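Local coordinates for DUF5618 domain-containing protein (Dyadobacter fermentans, PDB 3MFN) that is of unknown function and folds into a mainly helical bundle that pairs with a second copy of itself, at residues E33-A38 and D147-R152; N43-I48 and L137-A142; F79-Y84 and S100-Q105; L110-S115 and E143-W148. All blocks are in the same frame, centred on the assembly; numbering follows the deposited sequence.

How the contacts relate
Three of the four contacts hold helix 132-153 to the rest of the chain. Contacts 1 and 2 both join it to helix 34-52, one towards each end, with centres 15 Å apart. Contact 4 joins it to helix 107-126. Contact 3 ties helix 63-85 to the end of helix 95-103 and lies on the opposite side of the chain's centre from contact 2. Contacts 1, 2 and 4 are buried and apolar, though contacts 1 and 2 each include a charged side chain lying along their margin. Contact 3 is partly buried and adds a hydrogen bond to its leucine pair. Contacts 2 and 4, nearer the chain's centre, also reach the second subunit.

Contact 1 of 4, residues E33-A38 and D147-R152; sequences EAVIEA and DWVERR
Val35 and Glu150 meet here without a ring between them; the flat groups lie alongside, on 147-152. Arg152 CG sits over the centre of one face of the Trp148 ring, 3.7 Å above its plane, although Arg152 has two conformers and this cover is less certain. The Tyr84 ring meets the indole with its plane nearly perpendicular. Arg151 lays one face of its guanidinium over the backbone at Trp148 CA, offset toward the rim.

Between the segments, Val35 does the touching with both methyls. Its CG2 packs 3.6 Å from Glu150 CA. Val35 CG1 stands 3.9 Å from Glu150 CB and reaches on toward the carboxylate carbon. The two side chains cross at about a right angle. The two helices run antiparallel in the bundle: the first turn of helix 34-52 lies against the last turns of helix 132-153, with Val35 CA and Glu150 CA 6.0 Å apart.

Glu150 runs fully extended, CG anti to the backbone N (chi1 -176°). Its aliphatic part therefore flanks Val35 while the carboxylate carries on past it. Gln32 also touches this side chain. On the inner side, Val35 CG2 reaches Val149 CG1 at 4.2 Å, and Val149 packs on Leu81 of helix 63-85.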
loop_
_atom_site.group_PDB
_atom_site.type_symbol
_atom_site.label_atom_id
_atom_site.label_comp_id
_atom_site.label_asym_id
_atom_site.label_seq_id
_atom_site.Cartn_x
_atom_site.Cartn_y
_atom_site.Cartn_z
ATOM N N GLU A 33 -1.136 -4.131 29.850
ATOM C CA GLU A 33 -1.596 -2.852 29.330
ATOM C C GLU A 33 -0.547 -2.260 28.320
ATOM O O GLU A 33 -0.605 -1.071 27.931
ATOM C CB GLU A 33 -1.738 -1.899 30.461
ATOM C CG GLU A 33 -0.450 -1.640 31.194
ATOM C CD GLU A 33 -0.689 -1.668 32.695
ATOM O OE1 GLU A 33 -0.324 -2.685 33.374
ATOM O OE2 GLU A 33 -1.311 -0.681 33.153
ATOM N N ALA A 34 0.443 -3.075 27.975
ATOM C CA ALA A 34 1.119 -2.972 26.691
ATOM C C ALA A 34 0.097 -2.886 25.550
ATOM O O ALA A 34 0.269 -2.097 24.633
ATOM C CB ALA A 34 2.018 -4.179 26.480
ATOM N N VAL A 35 -0.954 -3.707 25.594
ATOM C CA VAL A 35 -2.017 -3.668 24.571
ATOM C C VAL A 35 -2.742 -2.306 24.514
ATOM O O VAL A 35 -3.024 -1.752 23.428
ATOM C CB VAL A 35 -3.021 -4.813 24.822
ATOM C CG1 VAL A 35 -4.303 -4.610 24.078
ATOM C CG2 VAL A 35 -2.402 -6.130 24.430
ATOM N N ILE A 36 -3.012 -1.738 25.689
ATOM C CA ILE A 36 -3.666 -0.442 25.762
ATOM C C ILE A 36 -2.803 0.663 25.179
ATOM O O ILE A 36 -3.280 1.503 24.412
ATOM C CB ILE A 36 -4.033 -0.145 27.188
ATOM C CG1 ILE A 36 -5.287 -0.976 27.535
ATOM C CG2 ILE A 36 -4.269 1.363 27.428
ATOM C CD1 ILE A 36 -5.091 -2.508 27.577
ATOM N N GLU A 37 -1.539 0.671 25.555
ATOM C CA GLU A 37 -0.606 1.667 25.060
ATOM C C GLU A 37 -0.461 1.573 23.487
ATOM O O GLU A 37 -0.486 2.610 22.822
ATOM C CB GLU A 37 0.719 1.555 25.825
ATOM C CG GLU A 37 1.900 2.365 25.296
ATOM C CD GLU A 37 1.887 3.849 25.730
ATOM O OE1 GLU A 37 0.823 4.367 26.113
ATOM O OE2 GLU A 37 2.956 4.495 25.653
ATOM N N ALA A 38 -0.414 0.351 22.935
ATOM C CA ALA A 38 -0.431 0.113 21.498
ATOM C C ALA A 38 -1.614 0.783 20.832
ATOM O O ALA A 38 -1.454 1.461 19.802
ATOM C CB ALA A 38 -0.412 -1.383 21.188
ATOM N N ASP A 147 -4.871 -7.090 18.538
ATOM C CA ASP A 147 -5.827 -8.000 19.166
ATOM C C ASP A 147 -5.251 -9.398 19.248
ATOM O O ASP A 147 -5.481 -10.107 20.221
ATOM C CB ASP A 147 -7.134 -8.092 18.379
ATOM C CG ASP A 147 -7.948 -6.814 18.405
ATOM O OD1 ASP A 147 -7.656 -5.834 19.169
ATOM O OD2 ASP A 147 -8.921 -6.791 17.618
ATOM N N TRP A 148 -4.501 -9.809 18.233
ATOM C CA TRP A 148 -3.868 -11.126 18.274
ATOM C C TRP A 148 -2.941 -11.237 19.503
ATOM O O TRP A 148 -2.978 -12.227 20.256
ATOM C CB TRP A 148 -3.092 -11.361 16.971
ATOM C CG TRP A 148 -2.351 -12.641 16.935
ATOM C CD1 TRP A 148 -2.841 -13.862 16.570
ATOM C CD2 TRP A 148 -0.963 -12.845 17.237
ATOM N NE1 TRP A 148 -1.835 -14.811 16.611
ATOM C CE2 TRP A 148 -0.678 -14.210 17.013
ATOM C CE3 TRP A 148 0.087 -11.995 17.623
ATOM C CZ2 TRP A 148 0.586 -14.760 17.229
ATOM C CZ3 TRP A 148 1.360 -12.551 17.832
ATOM C CH2 TRP A 148 1.587 -13.927 17.639
ATOM N N VAL A 149 -2.123 -10.218 19.719
ATOM C CA VAL A 149 -1.268 -10.125 20.914
ATOM C C VAL A 149 -2.073 -10.194 22.201
ATOM O O VAL A 149 -1.829 -11.073 23.037
ATOM C CB VAL A 149 -0.405 -8.842 20.897
ATOM C CG1 VAL A 149 0.264 -8.603 22.235
ATOM C CG2 VAL A 149 0.665 -8.933 19.752
ATOM N N GLU A 150 -3.062 -9.306 22.357
ATOM C CA GLU A 150 -3.907 -9.307 23.553
ATOM C C GLU A 150 -4.393 -10.733 23.827
ATOM O O GLU A 150 -4.285 -11.254 24.931
ATOM C CB GLU A 150 -5.124 -8.385 23.379
ATOM C CG GLU A 150 -5.984 -8.281 24.672
ATOM C CD GLU A 150 -7.270 -7.456 24.536
ATOM O OE1 GLU A 150 -7.824 -7.407 23.435
ATOM O OE2 GLU A 150 -7.750 -6.896 25.566
ATOM N N ARG A 151 -4.910 -11.341 22.775
ATOM C CA ARG A 151 -5.555 -12.617 22.829
ATOM C C ARG A 151 -4.615 -13.801 23.055
ATOM O O ARG A 151 -5.080 -14.831 23.524
ATOM C CB ARG A 151 -6.289 -12.790 21.521
ATOM C CG ARG A 151 -7.168 -13.984 21.436
ATOM C CD ARG A 151 -7.996 -13.860 20.168
ATOM N NE ARG A 151 -7.255 -14.399 19.032
ATOM C CZ ARG A 151 -6.978 -13.762 17.894
ATOM N NH1 ARG A 151 -6.306 -14.428 16.957
ATOM N NH2 ARG A 151 -7.383 -12.511 17.667
ATOM N N ARG A 152 -3.325 -13.672 22.721
ATOM C CA ARG A 152 -2.324 -14.696 23.041
ATOM C C ARG A 152 -1.897 -14.573 24.501
ATOM O O ARG A 152 -1.830 -15.567 25.230
ATOM C CB ARG A 152 -1.092 -14.585 22.130
ATOM C CG ARG A 152 -1.386 -14.834 20.649
ATOM C CD ARG A 152 -1.675 -16.304 20.340
ATOM N NE ARG A 152 -0.438 -17.014 20.075
ATOM C CZ ARG A 152 -0.345 -18.263 19.636
ATOM N NH1 ARG A 152 -1.422 -19.014 19.408
ATOM N NH2 ARG A 152 0.858 -18.763 19.439
#

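Contact 2 of 4, residues N43-I48 and L137-A142; sequences NNAKDI and LGFQRA
Lys46 lies along the Phe139 ring, and the two side chains slide past each other in opposite directions. This is the tight part of the contact. Lys46 CG is 3.6 Å from Phe139 CE2, and further out Lys46 CE comes within 3.7 Å of Phe139 CD2. The approach to the ring is oblique. The lysine chain is extended beyond CG, which sits beside the backbone N (chi1 -67°), and this lets alternate methylenes touch the same side of the phenylalanine.

At the ring's end, Ala45 CB is a looser neighbour, 4.2 Å from Phe139 CZ. Leu42, Leu49, Ala73 and Leu120 pack round the buried ring as well. The outer side is different: Lys46 is exposed, and its methylenes shield the ring while its amine continues past CE. An alanine in place of Phe139 would remove the ring and would probably open a gap between Ala45, Ala73 and Leu120, leaving the lysine methylenes without their support.

The helices stand well apart at this level, with Lys46 CA and Phe139 CA 8.6 Å from each other, and the ring bridges the distance. On the same helix, Arg141 forms salt bridges to Asp131 and Glu133 of the second subunit. The arrangement belongs to the core of an all-helical bundle, where Phe139 of helix 132-153 fills the space between the antiparallel helix 34-52 and helices 63-85 and 107-126.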
loop_
_atom_site.group_PDB
_atom_site.type_symbol
_atom_site.label_atom_id
_atom_site.label_comp_id
_atom_site.label_asym_id
_atom_site.label_seq_id
_atom_site.Cartn_x
_atom_site.Cartn_y
_atom_site.Cartn_z
ATOM N N ASN A 43 -4.658 5.161 17.875
ATOM C CA ASN A 43 -5.649 6.222 17.906
ATOM C C ASN A 43 -5.068 7.588 17.826
ATOM O O ASN A 43 -5.667 8.503 17.182
ATOM C CB ASN A 43 -6.560 6.070 19.131
ATOM C CG ASN A 43 -7.467 4.824 18.989
ATOM O OD1 ASN A 43 -7.971 4.557 17.877
ATOM N ND2 ASN A 43 -7.643 4.063 20.063
ATOM N N ASN A 44 -3.883 7.761 18.408
ATOM C CA ASN A 44 -3.176 9.028 18.204
ATOM C C ASN A 44 -2.930 9.235 16.740
ATOM O O ASN A 44 -3.120 10.313 16.240
ATOM C CB ASN A 44 -1.819 9.082 18.935
ATOM C CG ASN A 44 -1.934 9.404 20.410
ATOM O OD1 ASN A 44 -0.914 9.571 21.057
ATOM N ND2 ASN A 44 -3.130 9.507 20.943
ATOM N N ALA A 45 -2.458 8.189 16.060
ATOM C CA ALA A 45 -2.221 8.227 14.634
ATOM C C ALA A 45 -3.473 8.617 13.834
ATOM O O ALA A 45 -3.410 9.424 12.905
ATOM C CB ALA A 45 -1.652 6.878 14.108
ATOM N N LYS A 46 -4.622 8.055 14.182
ATOM C CA LYS A 46 -5.874 8.441 13.488
ATOM C C LYS A 46 -6.208 9.904 13.777
ATOM O O LYS A 46 -6.654 10.642 12.882
ATOM C CB LYS A 46 -7.002 7.534 13.953
ATOM C CG LYS A 46 -6.817 6.081 13.507
ATOM C CD LYS A 46 -7.957 5.205 14.058
ATOM C CE LYS A 46 -7.879 3.772 13.446
ATOM N NZ LYS A 46 -8.789 2.816 14.190
ATOM N N ASP A 47 -5.960 10.358 15.011
ATOM C CA ASP A 47 -6.264 11.748 15.347
ATOM C C ASP A 47 -5.386 12.710 14.575
ATOM O O ASP A 47 -5.846 13.784 14.164
ATOM C CB ASP A 47 -6.120 12.040 16.833
ATOM C CG ASP A 47 -7.226 11.404 17.681
ATOM O OD1 ASP A 47 -8.306 11.063 17.155
ATOM O OD2 ASP A 47 -7.025 11.334 18.909
ATOM N N ILE A 48 -4.118 12.357 14.419
ATOM C CA ILE A 48 -3.206 13.206 13.672
ATOM C C ILE A 48 -3.720 13.337 12.225
ATOM O O ILE A 48 -3.714 14.415 11.640
ATOM C CB ILE A 48 -1.724 12.574 13.668
ATOM C CG1 ILE A 48 -1.060 12.656 15.053
ATOM C CG2 ILE A 48 -0.819 13.278 12.558
ATOM C CD1 ILE A 48 0.148 11.743 15.132
ATOM N N LEU A 137 -7.618 0.453 5.676
ATOM C CA LEU A 137 -7.309 -0.974 5.701
ATOM C C LEU A 137 -6.014 -1.234 6.463
ATOM O O LEU A 137 -5.872 -2.209 7.204
ATOM C CB LEU A 137 -7.173 -1.528 4.281
ATOM C CG LEU A 137 -8.342 -1.416 3.307
ATOM C CD1 LEU A 137 -7.961 -2.048 1.920
ATOM C CD2 LEU A 137 -9.635 -2.053 3.817
ATOM N N GLY A 138 -5.032 -0.387 6.267
ATOM C CA GLY A 138 -3.766 -0.566 6.972
ATOM C C GLY A 138 -3.982 -0.557 8.484
ATOM O O GLY A 138 -3.428 -1.402 9.233
ATOM N N PHE A 139 -4.766 0.425 8.933
ATOM C CA PHE A 139 -5.154 0.517 10.339
ATOM C C PHE A 139 -5.984 -0.647 10.833
ATOM O O PHE A 139 -5.774 -1.065 11.958
ATOM C CB PHE A 139 -5.896 1.826 10.607
ATOM C CG PHE A 139 -5.036 3.043 10.544
ATOM C CD1 PHE A 139 -3.664 2.969 10.498
ATOM C CD2 PHE A 139 -5.599 4.279 10.576
ATOM C CE1 PHE A 139 -2.884 4.128 10.524
ATOM C CE2 PHE A 139 -4.804 5.439 10.606
ATOM C CZ PHE A 139 -3.470 5.351 10.627
ATOM N N GLN A 140 -6.880 -1.214 10.012
ATOM C CA GLN A 140 -7.595 -2.442 10.392
ATOM C C GLN A 140 -6.617 -3.591 10.594
ATOM O O GLN A 140 -6.769 -4.350 11.509
ATOM C CB GLN A 140 -8.665 -2.869 9.354
ATOM C CG GLN A 140 -9.941 -1.954 9.302
ATOM C CD GLN A 140 -10.631 -1.912 7.926
ATOM O OE1 GLN A 140 -11.183 -0.877 7.526
ATOM N NE2 GLN A 140 -10.615 -3.022 7.219
ATOM N N ARG A 141 -5.606 -3.707 9.722
ATOM C CA ARG A 141 -4.600 -4.798 9.822
ATOM C C ARG A 141 -3.807 -4.662 11.133
ATOM O O ARG A 141 -3.580 -5.649 11.835
ATOM C CB ARG A 141 -3.637 -4.796 8.652
ATOM C CG ARG A 141 -4.294 -4.910 7.300
ATOM C CD ARG A 141 -4.850 -6.259 7.020
ATOM N NE ARG A 141 -5.443 -6.234 5.689
ATOM C CZ ARG A 141 -6.736 -6.028 5.446
ATOM N NH1 ARG A 141 -7.589 -5.776 6.437
ATOM N NH2 ARG A 141 -7.176 -6.030 4.206
ATOM N N ALA A 142 -3.467 -3.430 11.474
ATOM C CA ALA A 142 -2.772 -3.065 12.714
ATOM C C ALA A 142 -3.604 -3.454 13.939
ATOM O O ALA A 142 -3.071 -4.050 14.838
ATOM C CB ALA A 142 -2.499 -1.602 12.745
#

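Contact 3 of 4, residues F79-Y84 and S100-Q105; sequences FALDHY and SNLAQQ
Leu81 and Leu102 mark the nearest backbone approach, with their CA atoms 9.5 Å apart, where helix 63-85 passes the end of helix 95-103. The distance is wide, and side chains cross it from both sides.

The leucines meet loosely through their methyls, Leu81 CD2 lying 4.4 Å from Leu102 CD2. Phe113 of helix 107-126 touches both of them, so the pair belongs to a larger apolar layer.

The polar link is made by Tyr84 and Gln105, which come from opposite directions. Tyr84 OH donates a hydrogen bond to Gln105 OE1 at 3.1 Å. The donor lies in the carbonyl plane, with a C=O...donor angle of 154°. Gln105 OE1 sits at the edge of the tyrosine ring, near its plane, 3.5 Å from Tyr84 CE2. Ring and amide planes are 68° apart. Tyr84 holds its ring anti to the backbone N (chi1 -179°), which carries the hydroxyl out to the other segment. Gln105 bends at chi2 to bring its oxygen up. A phenylalanine in place of Tyr84 would lack the hydroxyl and would probably leave Gln105 OE1 without its main donor.

In the modelled conformer of Arg152, one of two, NE probably bonds to Tyr84 OH and NH2 weakly to Gln105 OE1. If so, the hydroxyl would accept from the arginine while donating to the amide, and the nearby charge may strengthen that donation.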
loop_
_atom_site.group_PDB
_atom_site.type_symbol
_atom_site.label_atom_id
_atom_site.label_comp_id
_atom_site.label_asym_id
_atom_site.label_seq_id
_atom_site.Cartn_x
_atom_site.Cartn_y
_atom_site.Cartn_z
ATOM N N PHE A 79 5.131 -1.968 19.541
ATOM C CA PHE A 79 5.036 -1.942 20.979
ATOM C C PHE A 79 4.307 -3.190 21.540
ATOM O O PHE A 79 4.833 -3.895 22.431
ATOM C CB PHE A 79 4.383 -0.633 21.416
ATOM C CG PHE A 79 4.548 -0.343 22.880
ATOM C CD1 PHE A 79 3.709 -0.930 23.814
ATOM C CD2 PHE A 79 5.549 0.510 23.319
ATOM C CE1 PHE A 79 3.876 -0.671 25.179
ATOM C CE2 PHE A 79 5.721 0.797 24.672
ATOM C CZ PHE A 79 4.894 0.179 25.617
ATOM N N ALA A 80 3.146 -3.522 20.975
ATOM C CA ALA A 80 2.459 -4.753 21.335
ATOM C C ALA A 80 3.356 -5.953 21.058
ATOM O O ALA A 80 3.516 -6.785 21.931
ATOM C CB ALA A 80 1.092 -4.896 20.593
ATOM N N LEU A 81 3.965 -6.027 19.867
ATOM C CA LEU A 81 4.842 -7.153 19.537
ATOM C C LEU A 81 6.064 -7.300 20.451
ATOM O O LEU A 81 6.417 -8.422 20.842
ATOM C CB LEU A 81 5.253 -7.151 18.056
ATOM C CG LEU A 81 4.085 -7.311 17.034
ATOM C CD1 LEU A 81 4.547 -7.166 15.604
ATOM C CD2 LEU A 81 3.355 -8.662 17.199
ATOM N N ASP A 82 6.688 -6.188 20.809
ATOM C CA ASP A 82 7.886 -6.198 21.642
ATOM C C ASP A 82 7.545 -6.723 23.012
ATOM O O ASP A 82 8.356 -7.426 23.642
ATOM C CB ASP A 82 8.465 -4.791 21.794
ATOM C CG ASP A 82 9.173 -4.328 20.544
ATOM O OD1 ASP A 82 9.551 -5.203 19.770
ATOM O OD2 ASP A 82 9.340 -3.107 20.322
ATOM N N HIS A 83 6.350 -6.370 23.476
ATOM C CA HIS A 83 5.913 -6.819 24.769
ATOM C C HIS A 83 5.613 -8.310 24.752
ATOM O O HIS A 83 5.901 -8.978 25.690
ATOM C CB HIS A 83 4.707 -6.052 25.338
ATOM C CG HIS A 83 4.361 -6.481 26.736
ATOM N ND1 HIS A 83 4.867 -5.855 27.856
ATOM C CD2 HIS A 83 3.595 -7.500 27.193
ATOM C CE1 HIS A 83 4.429 -6.468 28.942
ATOM N NE2 HIS A 83 3.643 -7.462 28.567
ATOM N N TYR A 84 5.078 -8.843 23.655
ATOM C CA TYR A 84 4.762 -10.277 23.587
ATOM C C TYR A 84 6.015 -11.170 23.387
ATOM O O TYR A 84 6.156 -12.230 24.017
ATOM C CB TYR A 84 3.755 -10.525 22.460
ATOM C CG TYR A 84 3.323 -11.970 22.290
ATOM C CD1 TYR A 84 2.795 -12.673 23.347
ATOM C CD2 TYR A 84 3.408 -12.616 21.064
ATOM C CE1 TYR A 84 2.385 -14.044 23.206
ATOM C CE2 TYR A 84 3.001 -13.969 20.908
ATOM C CZ TYR A 84 2.498 -14.666 21.987
ATOM O OH TYR A 84 2.099 -15.974 21.855
ATOM N N SER A 100 10.225 -13.357 11.470
ATOM C CA SER A 100 10.645 -14.723 11.778
ATOM C C SER A 100 9.955 -15.167 13.088
ATOM O O SER A 100 9.502 -16.307 13.176
ATOM C CB SER A 100 12.176 -14.834 11.778
ATOM O OG SER A 100 12.728 -14.418 13.001
ATOM N N ASN A 101 9.742 -14.239 14.046
ATOM C CA ASN A 101 8.950 -14.565 15.245
ATOM C C ASN A 101 7.482 -14.900 14.913
ATOM O O ASN A 101 6.895 -15.816 15.493
ATOM C CB ASN A 101 9.050 -13.477 16.351
ATOM C CG ASN A 101 10.234 -13.684 17.276
ATOM O OD1 ASN A 101 10.320 -14.695 17.950
ATOM N ND2 ASN A 101 11.145 -12.761 17.301
ATOM N N LEU A 102 6.902 -14.201 13.942
ATOM C CA LEU A 102 5.534 -14.454 13.561
ATOM C C LEU A 102 5.397 -15.677 12.657
ATOM O O LEU A 102 4.345 -16.301 12.624
ATOM C CB LEU A 102 4.925 -13.230 12.875
ATOM C CG LEU A 102 4.665 -11.991 13.755
ATOM C CD1 LEU A 102 4.426 -10.770 12.878
ATOM C CD2 LEU A 102 3.477 -12.278 14.709
ATOM N N ALA A 103 6.436 -16.026 11.916
ATOM C CA ALA A 103 6.338 -17.171 11.052
ATOM C C ALA A 103 6.192 -18.445 11.913
ATOM O O ALA A 103 5.401 -19.315 11.578
ATOM C CB ALA A 103 7.506 -17.234 10.119
ATOM N N GLN A 104 6.896 -18.496 13.046
ATOM C CA GLN A 104 6.860 -19.673 13.931
ATOM C C GLN A 104 5.489 -19.824 14.608
ATOM O O GLN A 104 5.195 -20.849 15.201
ATOM C CB GLN A 104 7.983 -19.598 14.982
ATOM C CG GLN A 104 7.798 -18.487 16.023
ATOM C CD GLN A 104 9.072 -18.098 16.787
ATOM O OE1 GLN A 104 10.131 -18.733 16.637
ATOM N NE2 GLN A 104 8.962 -17.052 17.633
ATOM N N GLN A 105 4.645 -18.804 14.487
ATOM C CA GLN A 105 3.384 -18.762 15.199
ATOM C C GLN A 105 2.137 -18.955 14.345
ATOM O O GLN A 105 1.225 -19.615 14.819
ATOM C CB GLN A 105 3.248 -17.442 15.955
ATOM C CG GLN A 105 2.852 -17.637 17.405
ATOM C CD GLN A 105 3.995 -17.394 18.369
ATOM O OE1 GLN A 105 3.773 -17.113 19.554
ATOM N NE2 GLN A 105 5.221 -17.482 17.872
#

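Contact 4 of 4, residues L110-S115 and E143-W148; sequences LNTFVS and EIIIDW
Ile145 reaches across to Thr112 and Phe113, and the link between the helices is apolar. Its CD1 is the leading atom. Ile145 CD1 lies 3.7 Å from Thr112 CG2, 3.8 Å from the backbone Phe113 N and 4.1 Å from Phe113 CB, so it rests in the angle between two successive residues. Thr112 and Ile145 slide past each other in opposite directions. Ile144 adds its CG2, 3.9 Å from Thr112 CG2, and crosses the threonine at about a right angle. The axes of segments 110-115 and 143-148 come within 9.8 Å, with their directions 135° apart, a steeply inclined antiparallel crossing. The Phe113 ring itself packs on Tyr74, Leu81 and Leu102.

The polar interactions point elsewhere. Thr112 OG1 is hydrogen-bonded to Lys108 O, one turn back in its own helix. Thr112 CG2 stands anti to the backbone N (chi1 -60° for OG1) and faces the isoleucines.

A third set of partners belongs to the second subunit. Phe59 of that subunit packs on Thr112 and Ser115, and Ser115 OG is hydrogen-bonded to Asp131 of the second subunit.

With its hydroxyl satisfied within its own helix, Thr112 offers the isoleucines a methyl. The two helices are therefore joined by close hydrocarbon packing, while hydroxyl bonding serves the helix itself and the subunit interface.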
loop_
_atom_site.group_PDB
_atom_site.type_symbol
_atom_site.label_atom_id
_atom_site.label_comp_id
_atom_site.label_asym_id
_atom_site.label_seq_id
_atom_site.Cartn_x
_atom_site.Cartn_y
_atom_site.Cartn_z
ATOM N N LEU A 110 1.343 -13.454 10.082
ATOM C CA LEU A 110 2.528 -13.045 9.340
ATOM C C LEU A 110 2.155 -12.147 8.174
ATOM O O LEU A 110 2.650 -11.006 8.089
ATOM C CB LEU A 110 3.346 -14.233 8.840
ATOM C CG LEU A 110 4.563 -13.952 7.928
ATOM C CD1 LEU A 110 5.555 -13.054 8.621
ATOM C CD2 LEU A 110 5.294 -15.339 7.433
ATOM N N ASN A 111 1.267 -12.618 7.305
ATOM C CA ASN A 111 0.898 -11.854 6.122
ATOM C C ASN A 111 0.276 -10.535 6.534
ATOM O O ASN A 111 0.557 -9.518 5.927
ATOM C CB ASN A 111 -0.082 -12.617 5.219
ATOM C CG ASN A 111 0.564 -13.788 4.496
ATOM O OD1 ASN A 111 1.755 -13.827 4.316
ATOM N ND2 ASN A 111 -0.239 -14.746 4.104
ATOM N N THR A 112 -0.569 -10.564 7.571
ATOM C CA THR A 112 -1.185 -9.367 8.087
ATOM C C THR A 112 -0.118 -8.345 8.522
ATOM O O THR A 112 -0.235 -7.140 8.216
ATOM C CB THR A 112 -2.178 -9.691 9.269
ATOM O OG1 THR A 112 -3.199 -10.569 8.804
ATOM C CG2 THR A 112 -2.833 -8.436 9.892
ATOM N N PHE A 113 0.896 -8.805 9.260
ATOM C CA PHE A 113 1.936 -7.912 9.699
ATOM C C PHE A 113 2.725 -7.355 8.510
ATOM O O PHE A 113 3.133 -6.164 8.527
ATOM C CB PHE A 113 2.927 -8.641 10.686
ATOM C CG PHE A 113 4.107 -7.819 11.036
ATOM C CD1 PHE A 113 3.973 -6.735 11.904
ATOM C CD2 PHE A 113 5.310 -8.028 10.437
ATOM C CE1 PHE A 113 5.033 -5.960 12.194
ATOM C CE2 PHE A 113 6.378 -7.231 10.728
ATOM C CZ PHE A 113 6.246 -6.197 11.587
ATOM N N VAL A 114 2.972 -8.173 7.490
ATOM C CA VAL A 114 3.778 -7.699 6.341
ATOM C C VAL A 114 3.041 -6.527 5.645
ATOM O O VAL A 114 3.660 -5.511 5.207
ATOM C CB VAL A 114 4.116 -8.861 5.345
ATOM C CG1 VAL A 114 4.851 -8.317 4.044
ATOM C CG2 VAL A 114 5.033 -9.898 6.036
ATOM N N SER A 115 1.730 -6.665 5.563
ATOM C CA SER A 115 0.885 -5.659 4.997
ATOM C C SER A 115 0.917 -4.397 5.854
ATOM O O SER A 115 1.060 -3.306 5.310
ATOM C CB SER A 115 -0.534 -6.206 4.830
ATOM O OG SER A 115 -1.278 -5.428 3.939
ATOM N N GLU A 143 -4.906 -3.149 13.981
ATOM C CA GLU A 143 -5.730 -3.565 15.103
ATOM C C GLU A 143 -5.843 -5.089 15.177
ATOM O O GLU A 143 -5.942 -5.658 16.243
ATOM C CB GLU A 143 -7.126 -2.926 15.032
ATOM C CG GLU A 143 -8.016 -3.252 16.216
ATOM C CD GLU A 143 -7.729 -2.377 17.462
ATOM O OE1 GLU A 143 -6.909 -1.428 17.389
ATOM O OE2 GLU A 143 -8.389 -2.605 18.504
ATOM N N ILE A 144 -5.806 -5.758 14.022
ATOM C CA ILE A 144 -5.799 -7.209 13.994
ATOM C C ILE A 144 -4.600 -7.769 14.715
ATOM O O ILE A 144 -4.708 -8.725 15.497
ATOM C CB ILE A 144 -5.882 -7.799 12.559
ATOM C CG1 ILE A 144 -7.307 -7.695 12.005
ATOM C CG2 ILE A 144 -5.507 -9.281 12.571
ATOM C CD1 ILE A 144 -7.400 -8.039 10.455
ATOM N N ILE A 145 -3.455 -7.167 14.481
ATOM C CA ILE A 145 -2.221 -7.629 15.107
ATOM C C ILE A 145 -2.240 -7.331 16.600
ATOM O O ILE A 145 -1.808 -8.143 17.414
ATOM C CB ILE A 145 -0.945 -6.951 14.507
ATOM C CG1 ILE A 145 -0.765 -7.309 13.032
ATOM C CG2 ILE A 145 0.277 -7.385 15.307
ATOM C CD1 ILE A 145 -0.630 -8.843 12.780
ATOM N N ILE A 146 -2.740 -6.162 16.983
ATOM C CA ILE A 146 -2.766 -5.836 18.416
ATOM C C ILE A 146 -3.731 -6.777 19.142
ATOM O O ILE A 146 -3.415 -7.238 20.234
ATOM C CB ILE A 146 -3.107 -4.382 18.670
ATOM C CG1 ILE A 146 -1.976 -3.508 18.121
ATOM C CG2 ILE A 146 -3.359 -4.207 20.183
ATOM C CD1 ILE A 146 -2.235 -2.026 17.949
ATOM N N ASP A 147 -4.871 -7.090 18.538
ATOM C CA ASP A 147 -5.827 -8.000 19.166
ATOM C C ASP A 147 -5.251 -9.398 19.248
ATOM O O ASP A 147 -5.481 -10.107 20.221
ATOM C CB ASP A 147 -7.134 -8.092 18.379
ATOM C CG ASP A 147 -7.948 -6.814 18.405
ATOM O OD1 ASP A 147 -7.656 -5.834 19.169
ATOM O OD2 ASP A 147 -8.921 -6.791 17.618
ATOM N N TRP A 148 -4.501 -9.809 18.233
ATOM C CA TRP A 148 -3.868 -11.126 18.274
ATOM C C TRP A 148 -2.941 -11.237 19.503
ATOM O O TRP A 148 -2.978 -12.227 20.256
ATOM C CB TRP A 148 -3.092 -11.361 16.971
ATOM C CG TRP A 148 -2.351 -12.641 16.935
ATOM C CD1 TRP A 148 -2.841 -13.862 16.570
ATOM C CD2 TRP A 148 -0.963 -12.845 17.237
ATOM N NE1 TRP A 148 -1.835 -14.811 16.611
ATOM C CE2 TRP A 148 -0.678 -14.210 17.013
ATOM C CE3 TRP A 148 0.087 -11.995 17.623
ATOM C CZ2 TRP A 148 0.586 -14.760 17.229
ATOM C CZ3 TRP A 148 1.360 -12.551 17.832
ATOM C CH2 TRP A 148 1.587 -13.927 17.639
#